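Local coordinates for protein parvulin 42 (Trypanosoma brucei brucei, PDB 6GMP) that probably catalyses cis-trans isomerisation of peptidyl-prolyl bonds through its parvulin-type rotamase domain, the part of the protein given here, at residues V11-K16 with Q45-Q50; A49-R54 with V63-D68. One frame throughout, in Å; residues are numbered along the deposited sequence. Where two conformers were deposited one is given.

Contact 1. Residues V11-K16 with Q45-Q50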
loop_
_atom_site.group_PDB
_atom_site.type_symbol
_atom_site.label_atom_id
_atom_site.label_comp_id
_atom_site.label_asym_id
_atom_site.label_seq_id
_atom_site.Cartn_x
_atom_site.Cartn_y
_atom_site.Cartn_z
ATOM N N VAL A 11 1.440 -0.574 -1.271
ATOM C CA VAL A 11 0.600 0.033 -2.287
ATOM C C VAL A 11 -0.341 0.970 -1.551
ATOM O O VAL A 11 -0.925 0.584 -0.528
ATOM C CB VAL A 11 -0.282 -1.020 -2.987
ATOM C CG1 VAL A 11 -1.303 -0.357 -3.915
ATOM C CG2 VAL A 11 0.556 -1.992 -3.772
ATOM N N LEU A 12 -0.510 2.180 -2.077
ATOM C CA LEU A 12 -1.440 3.154 -1.504
ATOM C C LEU A 12 -2.511 3.525 -2.521
ATOM O O LEU A 12 -2.202 3.954 -3.625
ATOM C CB LEU A 12 -0.707 4.423 -1.058
ATOM C CG LEU A 12 -1.574 5.473 -0.368
ATOM C CD1 LEU A 12 -2.095 4.998 0.974
ATOM C CD2 LEU A 12 -0.796 6.766 -0.177
ATOM N N VAL A 13 -3.764 3.349 -2.119
ATOM C CA VAL A 13 -4.914 3.759 -2.905
ATOM C C VAL A 13 -5.553 4.922 -2.158
ATOM O O VAL A 13 -6.040 4.763 -1.043
ATOM C CB VAL A 13 -5.909 2.591 -3.078
ATOM C CG1 VAL A 13 -7.132 3.030 -3.859
ATOM C CG2 VAL A 13 -5.226 1.424 -3.784
ATOM N N LYS A 14 -5.544 6.095 -2.769
ATOM C CA LYS A 14 -6.049 7.297 -2.128
ATOM C C LYS A 14 -7.541 7.422 -2.347
ATOM O O LYS A 14 -8.150 6.680 -3.123
ATOM C CB LYS A 14 -5.307 8.522 -2.669
ATOM C CG LYS A 14 -3.856 8.552 -2.266
ATOM C CD LYS A 14 -3.174 9.838 -2.692
ATOM C CE LYS A 14 -1.725 9.840 -2.267
ATOM N NZ LYS A 14 -1.157 11.218 -2.274
ATOM N N HIS A 15 -8.150 8.386 -1.676
ATOM C CA HIS A 15 -9.527 8.751 -1.946
ATOM C C HIS A 15 -9.672 10.257 -1.729
ATOM O O HIS A 15 -8.731 10.906 -1.229
ATOM C CB HIS A 15 -10.510 7.956 -1.086
ATOM C CG HIS A 15 -10.249 8.047 0.383
ATOM N ND1 HIS A 15 -10.559 9.165 1.122
ATOM C CD2 HIS A 15 -9.725 7.150 1.249
ATOM C CE1 HIS A 15 -10.244 8.951 2.388
ATOM N NE2 HIS A 15 -9.728 7.740 2.488
ATOM N N LYS A 16 -10.835 10.797 -2.084
ATOM C CA LYS A 16 -11.040 12.241 -2.106
ATOM C C LYS A 16 -10.881 12.915 -0.750
ATOM O O LYS A 16 -10.643 14.118 -0.682
ATOM C CB LYS A 16 -12.436 12.555 -2.646
ATOM C CG LYS A 16 -13.563 12.170 -1.699
ATOM C CD LYS A 16 -14.944 12.356 -2.317
ATOM C CE LYS A 16 -16.067 12.272 -1.271
ATOM N NZ LYS A 16 -16.002 13.337 -0.209
ATOM N N GLN A 45 -9.166 -3.968 -2.087
ATOM C CA GLN A 45 -9.588 -5.351 -1.915
ATOM C C GLN A 45 -9.416 -6.150 -3.205
ATOM O O GLN A 45 -8.948 -7.293 -3.177
ATOM C CB GLN A 45 -11.042 -5.401 -1.449
ATOM C CG GLN A 45 -11.628 -6.802 -1.328
ATOM C CD GLN A 45 -10.835 -7.696 -0.395
ATOM O OE1 GLN A 45 -10.237 -7.226 0.582
ATOM N NE2 GLN A 45 -10.833 -8.994 -0.683
ATOM N N ALA A 46 -9.817 -5.567 -4.332
ATOM C CA ALA A 46 -9.723 -6.271 -5.603
ATOM C C ALA A 46 -8.280 -6.496 -6.044
ATOM O O ALA A 46 -7.953 -7.584 -6.540
ATOM C CB ALA A 46 -10.483 -5.529 -6.682
ATOM N N ILE A 47 -7.414 -5.490 -5.876
ATOM C CA ILE A 47 -6.049 -5.611 -6.372
ATOM C C ILE A 47 -5.292 -6.649 -5.543
ATOM O O ILE A 47 -4.370 -7.308 -6.054
ATOM C CB ILE A 47 -5.340 -4.258 -6.518
ATOM C CG1 ILE A 47 -5.203 -3.578 -5.175
ATOM C CG2 ILE A 47 -6.100 -3.387 -7.533
ATOM C CD1 ILE A 47 -4.457 -2.246 -5.245
ATOM N N LEU A 48 -5.694 -6.808 -4.286
ATOM C CA LEU A 48 -5.130 -7.839 -3.437
ATOM C C LEU A 48 -5.699 -9.209 -3.808
ATOM O O LEU A 48 -4.969 -10.184 -4.058
ATOM C CB LEU A 48 -5.480 -7.546 -1.987
ATOM C CG LEU A 48 -5.150 -8.624 -0.956
ATOM C CD1 LEU A 48 -3.629 -8.824 -0.806
ATOM C CD2 LEU A 48 -5.795 -8.260 0.372
ATOM N N ALA A 49 -7.025 -9.294 -3.810
ATOM C CA ALA A 49 -7.709 -10.571 -3.909
ATOM C C ALA A 49 -7.578 -11.246 -5.275
ATOM O O ALA A 49 -7.761 -12.449 -5.389
ATOM C CB ALA A 49 -9.169 -10.408 -3.531
ATOM N N GLN A 50 -7.232 -10.485 -6.311
ATOM C CA GLN A 50 -6.997 -11.102 -7.614
ATOM C C GLN A 50 -5.877 -12.155 -7.517
ATOM O O GLN A 50 -5.770 -13.029 -8.364
ATOM C CB GLN A 50 -6.665 -10.044 -8.672
ATOM C CG GLN A 50 -5.382 -9.327 -8.388
ATOM C CD GLN A 50 -4.998 -8.286 -9.429
ATOM O OE1 GLN A 50 -5.289 -8.406 -10.614
ATOM N NE2 GLN A 50 -4.290 -7.259 -8.959
#
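Val-11 and Val-13 of strand 6-13 meet Ile-47, toward the C-terminal part of helix 37-49, where this helix packs on the antiparallel sheet of the parvulin fold. The two valines, two positions apart on the strand, both point their side chains toward the helix, and Ile-47 CD1 serves them both. Val-11 reaches it tip to tip, with CG1 3.9 Å from Ile-47 CD1. Val-13 is met differently: it and the isoleucine run past each other in opposite directions, with CG2 of Val-13 4.0 Å from CD1 of Ile-47. In the conformer given here, one of two for this isoleucine, CG1 lies between the backbone N and the carbonyl carbon (chi1 63°), and the chain is extended beyond it (chi2 178°), which carries CD1 outward to the strand. Beta-branched valine suits a strand, and the longer isoleucine spans the gap from the helix, where the nearest CA atoms, those of Val-11 and Ile-47, are still 9.6 Å apart. The carbonyl of Ile-47 is occupied too: Gln-50 NE2 donates to Ile-47 O at 2.9 Å, in the carbonyl plane and on a lone pair, with an N-H...O angle of 158°. Leu-117 of strand 114-120 and Phe-69 of helix 59-69 also touch Ile-47, while Ala-40 and Leu-43 bring an earlier part of helix 37-49 against Val-13. With only methyl groups meeting across a buried interface, strand and helix are joined at this point by dispersion and the exclusion of water, and the fit depends on shape rather than on directional bonds.

Contact 2. Residues A49-R54 with V63-D68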
loop_
_atom_site.group_PDB
_atom_site.type_symbol
_atom_site.label_atom_id
_atom_site.label_comp_id
_atom_site.label_asym_id
_atom_site.label_seq_id
_atom_site.Cartn_x
_atom_site.Cartn_y
_atom_site.Cartn_z
ATOM N N ALA A 49 -7.025 -9.294 -3.810
ATOM C CA ALA A 49 -7.709 -10.571 -3.909
ATOM C C ALA A 49 -7.578 -11.246 -5.275
ATOM O O ALA A 49 -7.761 -12.449 -5.389
ATOM C CB ALA A 49 -9.169 -10.408 -3.531
ATOM N N GLN A 50 -7.232 -10.485 -6.311
ATOM C CA GLN A 50 -6.997 -11.102 -7.614
ATOM C C GLN A 50 -5.877 -12.155 -7.517
ATOM O O GLN A 50 -5.770 -13.029 -8.364
ATOM C CB GLN A 50 -6.665 -10.044 -8.672
ATOM C CG GLN A 50 -5.382 -9.327 -8.388
ATOM C CD GLN A 50 -4.998 -8.286 -9.429
ATOM O OE1 GLN A 50 -5.289 -8.406 -10.614
ATOM N NE2 GLN A 50 -4.290 -7.259 -8.959
ATOM N N HIS A 51 -5.048 -12.050 -6.481
ATOM C CA HIS A 51 -4.001 -13.041 -6.224
ATOM C C HIS A 51 -4.160 -13.739 -4.863
ATOM O O HIS A 51 -3.172 -14.111 -4.228
ATOM C CB HIS A 51 -2.632 -12.371 -6.299
ATOM C CG HIS A 51 -2.390 -11.646 -7.586
ATOM N ND1 HIS A 51 -2.506 -12.258 -8.814
ATOM C CD2 HIS A 51 -2.037 -10.363 -7.835
ATOM C CE1 HIS A 51 -2.236 -11.383 -9.767
ATOM N NE2 HIS A 51 -1.946 -10.226 -9.199
ATOM N N LYS A 52 -5.398 -13.964 -4.435
ATOM C CA LYS A 52 -5.640 -14.504 -3.100
ATOM C C LYS A 52 -5.124 -15.924 -2.890
ATOM O O LYS A 52 -5.026 -16.380 -1.746
ATOM C CB LYS A 52 -7.126 -14.439 -2.749
ATOM C CG LYS A 52 -8.030 -15.293 -3.609
ATOM C CD LYS A 52 -9.466 -15.043 -3.210
ATOM C CE LYS A 52 -10.422 -15.917 -3.987
ATOM N NZ LYS A 52 -10.370 -15.647 -5.452
ATOM N N GLU A 53 -4.792 -16.630 -3.970
ATOM C CA GLU A 53 -4.236 -17.974 -3.835
ATOM C C GLU A 53 -2.818 -17.938 -3.292
ATOM O O GLU A 53 -2.271 -18.981 -2.936
ATOM C CB GLU A 53 -4.267 -18.761 -5.162
ATOM C CG GLU A 53 -3.198 -18.376 -6.205
ATOM C CD GLU A 53 -3.552 -17.162 -7.049
ATOM O OE1 GLU A 53 -2.895 -16.981 -8.103
ATOM O OE2 GLU A 53 -4.480 -16.400 -6.690
ATOM N N ARG A 54 -2.228 -16.749 -3.219
ATOM C CA ARG A 54 -0.851 -16.624 -2.745
ATOM C C ARG A 54 -0.779 -16.610 -1.224
ATOM O O ARG A 54 -1.435 -15.802 -0.561
ATOM C CB ARG A 54 -0.193 -15.363 -3.306
ATOM C CG ARG A 54 0.031 -15.394 -4.819
ATOM C CD ARG A 54 0.608 -14.086 -5.323
ATOM N NE ARG A 54 0.702 -14.070 -6.786
ATOM C CZ ARG A 54 0.844 -12.968 -7.513
ATOM N NH1 ARG A 54 0.895 -11.768 -6.930
ATOM N NH2 ARG A 54 0.918 -13.077 -8.834
ATOM N N VAL A 63 5.624 -5.730 -6.398
ATOM C CA VAL A 63 6.001 -4.542 -7.153
ATOM C C VAL A 63 5.102 -4.388 -8.383
ATOM O O VAL A 63 4.807 -3.272 -8.801
ATOM C CB VAL A 63 7.484 -4.623 -7.514
ATOM C CG1 VAL A 63 7.831 -3.654 -8.630
ATOM C CG2 VAL A 63 8.324 -4.359 -6.261
ATOM N N GLN A 64 4.637 -5.501 -8.939
ATOM C CA GLN A 64 3.690 -5.434 -10.049
ATOM C C GLN A 64 2.444 -4.638 -9.672
ATOM O O GLN A 64 2.000 -3.772 -10.427
ATOM C CB GLN A 64 3.283 -6.823 -10.511
ATOM C CG GLN A 64 2.386 -6.823 -11.748
ATOM C CD GLN A 64 3.079 -6.246 -12.960
ATOM O OE1 GLN A 64 4.205 -6.625 -13.284
ATOM N NE2 GLN A 64 2.415 -5.312 -13.635
ATOM N N VAL A 65 1.882 -4.901 -8.498
ATOM C CA VAL A 65 0.683 -4.183 -8.116
ATOM C C VAL A 65 1.010 -2.744 -7.717
ATOM O O VAL A 65 0.208 -1.851 -7.952
ATOM C CB VAL A 65 -0.151 -4.914 -7.046
ATOM C CG1 VAL A 65 -0.727 -6.205 -7.637
ATOM C CG2 VAL A 65 0.658 -5.208 -5.812
ATOM N N VAL A 66 2.199 -2.486 -7.176
ATOM C CA VAL A 66 2.629 -1.111 -6.925
ATOM C C VAL A 66 2.673 -0.330 -8.241
ATOM O O VAL A 66 2.135 0.776 -8.356
ATOM C CB VAL A 66 4.029 -1.057 -6.260
ATOM C CG1 VAL A 66 4.514 0.382 -6.161
ATOM C CG2 VAL A 66 4.028 -1.736 -4.870
ATOM N N ARG A 67 3.335 -0.916 -9.239
ATOM C CA ARG A 67 3.467 -0.273 -10.542
ATOM C C ARG A 67 2.115 0.005 -11.203
ATOM O O ARG A 67 1.956 1.029 -11.854
ATOM C CB ARG A 67 4.339 -1.105 -11.478
ATOM C CG ARG A 67 5.769 -1.152 -11.046
ATOM C CD ARG A 67 6.545 -2.156 -11.843
ATOM N NE ARG A 67 7.951 -2.171 -11.448
ATOM C CZ ARG A 67 8.828 -3.076 -11.852
ATOM N NH1 ARG A 67 8.465 -4.033 -12.694
ATOM N NH2 ARG A 67 10.073 -3.009 -11.423
ATOM N N ASP A 68 1.158 -0.896 -11.010
ATOM C CA ASP A 68 -0.144 -0.778 -11.667
ATOM C C ASP A 68 -1.118 0.129 -10.920
ATOM O O ASP A 68 -1.973 0.754 -11.545
ATOM C CB ASP A 68 -0.782 -2.157 -11.851
ATOM C CG ASP A 68 -0.037 -3.033 -12.847
ATOM O OD1 ASP A 68 0.788 -2.511 -13.631
ATOM O OD2 ASP A 68 -0.288 -4.252 -12.824
#
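Within 63-68, Val-65 is the residue that touches the loop 49-54, and its CG1 methyl does the work. CG1 lies 3.9 Å from Gln-50 NE2, the two side chains passing in opposite directions, and 4.4 Å from His-51 CD2, at the edge of the imidazole and near its plane. In the conformer given here, one of two for this valine, CG1 lies beside the backbone N, opposite the carbonyl carbon (chi1 -67°). Valine suits this buried site because its two methyls divide the work: CG1 faces the loop while CG2 packs on Val-11 of strand 6-13, with Trp-57 as a further neighbour.

The closer packing lies within the loop, where His-51 is sandwiched. Arg-54 NH1 sits 3.2 Å above one face of the imidazole, offset toward the rim, and Gln-50 CG lies 3.5 Å above the ring plane on the opposite face, likewise offset toward the rim. Two type I beta turns, Ala-49 to Lys-52 and His-51 to Arg-54, bring these three side chains together; in the second, Arg-54 N donates to His-51 O at 3.0 Å. Trp-57 adds an edge-to-face contact with His-51 and a cation-pi contact with Arg-54.

The looser side is polar. Gln-50 is exposed, though its amide nitrogen is already engaged by the Ile-47 carbonyl, and on the helix Gln-64 NE2 bonds one turn ahead to Asp-68 OD2 at 3.0 Å, nearly straight (173°), on the syn side but 31° out of the carboxylate plane. Neither bond bridges the two segments. Loop and helix therefore meet here through one methyl set against an amide and a ring edge, a contact of van der Waals kind.

From the N terminus the chain enters strand 6-13, whose end takes part in contact 1, and after a long connection it forms helix 37-49; contact 1 closes that excursion by laying the C-terminal part of the helix against the strand. Contact 2 begins where contact 1 ends, the two sharing Ala-49 and Gln-50, and closes a much shorter loop as the chain turns back into helix 59-69. The contacts are thus consecutive along the chain, neither nested nor crossed. They also touch in space: Val-11 CG2 packs 3.7 Å from Val-66 CG2, so the side chain of Val-11 is shared by both helices and the loop between them is drawn against the second.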